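Local coordinates for protein cyclopenase asqI (Emericella nidulans, PDB 5YY3) that catalyses the zinc-dependent ring contraction of 4'-methoxycyclopenin to 4'-methoxyviridicatin, releasing methyl isocyanate, in aspoquinolone biosynthesis, at residues P71-H79 against D277-T285. Sequence-based numbering, arbitrary orientation.
Sequences PYNGLSPEH and DMPDTLNVT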
# COMPACT_ATOMS: atom_id res chain seq x y z
N PRO A 71 -1.16 -33.22 -31.92
CA PRO A 71 -1.28 -32.00 -31.11
C PRO A 71 -2.05 -30.87 -31.81
O PRO A 71 -2.00 -30.73 -33.04
CB PRO A 71 0.17 -31.60 -30.85
CG PRO A 71 0.92 -32.19 -32.01
CD PRO A 71 0.23 -33.49 -32.30
N TYR A 72 -2.77 -30.09 -31.00
CA TYR A 72 -3.63 -29.03 -31.51
C TYR A 72 -3.32 -27.70 -30.81
O TYR A 72 -3.06 -27.67 -29.60
CB TYR A 72 -5.11 -29.41 -31.31
CG TYR A 72 -6.12 -28.33 -31.68
CD1 TYR A 72 -6.33 -27.97 -33.00
CD2 TYR A 72 -6.88 -27.70 -30.70
CE1 TYR A 72 -7.26 -27.00 -33.34
CE2 TYR A 72 -7.81 -26.73 -31.02
CZ TYR A 72 -8.00 -26.38 -32.34
OH TYR A 72 -8.92 -25.42 -32.65
N ASN A 73 -3.33 -26.62 -31.58
CA ASN A 73 -3.13 -25.28 -31.03
C ASN A 73 -4.31 -24.38 -31.38
O ASN A 73 -4.33 -23.76 -32.45
CB ASN A 73 -1.81 -24.68 -31.54
CG ASN A 73 -1.49 -23.31 -30.95
OD1 ASN A 73 -2.34 -22.65 -30.34
ND2 ASN A 73 -0.27 -22.85 -31.18
N GLY A 74 -5.27 -24.29 -30.47
CA GLY A 74 -6.47 -23.49 -30.69
C GLY A 74 -6.24 -21.99 -30.86
O GLY A 74 -7.19 -21.24 -31.06
N LEU A 75 -4.98 -21.56 -30.76
CA LEU A 75 -4.62 -20.16 -30.98
C LEU A 75 -3.71 -20.00 -32.20
O LEU A 75 -3.20 -18.91 -32.47
CB LEU A 75 -3.92 -19.58 -29.74
CG LEU A 75 -4.79 -19.21 -28.54
CD1 LEU A 75 -3.97 -18.55 -27.45
CD2 LEU A 75 -5.92 -18.28 -28.98
N SER A 76 -3.49 -21.09 -32.93
CA SER A 76 -2.72 -21.02 -34.18
C SER A 76 -3.61 -20.89 -35.42
O SER A 76 -4.51 -21.72 -35.65
CB SER A 76 -1.81 -22.25 -34.31
OG SER A 76 -1.35 -22.38 -35.64
N PRO A 77 -3.38 -19.86 -36.24
CA PRO A 77 -4.19 -19.66 -37.45
C PRO A 77 -4.20 -20.89 -38.37
O PRO A 77 -5.26 -21.22 -38.92
CB PRO A 77 -3.53 -18.46 -38.12
CG PRO A 77 -2.94 -17.69 -36.98
CD PRO A 77 -2.46 -18.73 -36.00
N GLU A 78 -3.06 -21.56 -38.51
CA GLU A 78 -2.99 -22.79 -39.31
C GLU A 78 -3.91 -23.87 -38.75
O GLU A 78 -4.65 -24.53 -39.49
CB GLU A 78 -1.56 -23.30 -39.38
CG GLU A 78 -0.66 -22.46 -40.27
CD GLU A 78 -0.22 -21.15 -39.61
OE1 GLU A 78 -0.41 -21.00 -38.38
OE2 GLU A 78 0.32 -20.29 -40.32
N HIS A 79 -3.87 -24.05 -37.43
CA HIS A 79 -4.70 -25.06 -36.80
C HIS A 79 -6.17 -24.66 -36.82
O HIS A 79 -7.05 -25.52 -36.84
CB HIS A 79 -4.26 -25.29 -35.35
CG HIS A 79 -2.96 -26.02 -35.23
ND1 HIS A 79 -2.86 -27.26 -34.65
CD2 HIS A 79 -1.70 -25.67 -35.59
CE1 HIS A 79 -1.60 -27.66 -34.67
NE2 HIS A 79 -0.88 -26.71 -35.23
N ASP A 277 11.73 -24.28 -27.76
CA ASP A 277 11.20 -25.47 -27.11
C ASP A 277 9.76 -25.77 -27.47
O ASP A 277 9.15 -26.65 -26.88
CB ASP A 277 11.32 -25.30 -25.60
CG ASP A 277 12.76 -25.19 -25.17
OD1 ASP A 277 13.65 -25.32 -26.04
OD2 ASP A 277 12.99 -24.93 -23.98
N MET A 278 9.22 -25.01 -28.42
CA MET A 278 7.87 -25.24 -28.90
C MET A 278 7.93 -25.90 -30.27
O MET A 278 8.47 -25.33 -31.22
CB MET A 278 7.08 -23.93 -28.96
CG MET A 278 5.59 -24.11 -29.13
SD MET A 278 4.77 -22.52 -29.28
CE MET A 278 3.05 -23.04 -29.19
N PRO A 279 7.40 -27.12 -30.37
CA PRO A 279 7.45 -27.88 -31.62
C PRO A 279 6.78 -27.15 -32.77
O PRO A 279 5.77 -26.47 -32.59
CB PRO A 279 6.70 -29.18 -31.29
CG PRO A 279 5.95 -28.90 -30.04
CD PRO A 279 6.75 -27.88 -29.29
N ASP A 280 7.36 -27.29 -33.95
CA ASP A 280 6.86 -26.67 -35.17
C ASP A 280 5.44 -27.18 -35.52
O ASP A 280 4.70 -26.53 -36.24
CB ASP A 280 7.85 -26.94 -36.31
CG ASP A 280 7.42 -26.32 -37.60
OD1 ASP A 280 7.38 -25.07 -37.67
OD2 ASP A 280 7.08 -27.07 -38.55
N THR A 281 5.08 -28.34 -34.97
CA THR A 281 3.74 -28.90 -35.17
C THR A 281 2.63 -28.12 -34.46
O THR A 281 1.45 -28.31 -34.76
CB THR A 281 3.68 -30.37 -34.71
OG1 THR A 281 3.94 -30.46 -33.30
CG2 THR A 281 4.67 -31.23 -35.47
N LEU A 282 3.00 -27.26 -33.52
CA LEU A 282 2.01 -26.44 -32.82
C LEU A 282 1.98 -25.00 -33.32
O LEU A 282 0.99 -24.30 -33.15
CB LEU A 282 2.29 -26.42 -31.33
CG LEU A 282 1.80 -27.59 -30.49
CD1 LEU A 282 2.19 -27.32 -29.05
CD2 LEU A 282 0.30 -27.74 -30.63
N ASN A 283 3.06 -24.58 -33.96
CA ASN A 283 3.38 -23.17 -34.03
C ASN A 283 4.25 -22.82 -35.22
O ASN A 283 5.43 -23.16 -35.24
CB ASN A 283 4.09 -22.76 -32.74
CG ASN A 283 4.23 -21.27 -32.58
OD1 ASN A 283 3.31 -20.51 -32.89
ND2 ASN A 283 5.41 -20.83 -32.13
N VAL A 284 3.69 -22.12 -36.20
CA VAL A 284 4.49 -21.66 -37.33
C VAL A 284 5.34 -20.49 -36.87
O VAL A 284 4.88 -19.67 -36.10
CB VAL A 284 3.61 -21.26 -38.55
CG1 VAL A 284 4.44 -20.51 -39.61
CG2 VAL A 284 2.96 -22.49 -39.16
N THR A 285 6.60 -20.45 -37.30
CA THR A 285 7.48 -19.36 -36.91
C THR A 285 6.96 -18.05 -37.50
O THR A 285 6.92 -17.89 -38.72
CB THR A 285 8.95 -19.62 -37.35
OG1 THR A 285 9.50 -20.72 -36.62
CG2 THR A 285 9.83 -18.38 -37.12
O HOH W 1 1.19 -20.42 -31.07
O HOH W 2 0.86 -21.20 -36.08
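The amide nitrogen ND2 of Asn73 spends both hydrogens on this contact: one goes to the backbone O of Leu282 at 2.8 Å, the other to a water that donates in turn to OD1 of Asn283. The first bond lies close to the Asn73 amide plane but meets Leu282 O from above its carbonyl plane. With CG anti to the backbone N (chi1 -177°) and the amide turned by a chi2 of -13°, OD1 accepts from Leu75 N at 2.9 Å while ND2 faces the partner segment. This Asx turn, together with the type I beta turn from Asn73 to Ser76, fixes the amide just ahead of helix 77-92, for which Ser76 is the N-cap. The partner segment belongs to the loop leading to helix 288-304 in the hemocyanin-like, tyrosinase-family domain. CB of Asn73 sits over one face of the His79 ring, whose NE2 makes a weak hydrogen bond, bent to an N-H...O angle of 127°, to Thr281 O at the ring edge. CD2 of Leu282 lies 3.5 Å from Tyr72 O and 3.9 Å from Pro71 CB. A second water joins Ser76 OG, Glu78 OE1 and Val284 N, while CG2 of Val284 packs 3.5 Å from Glu78 CD; Glu78 OE2 is hydrogen-bonded to Tyr358 OH of helix 355-367.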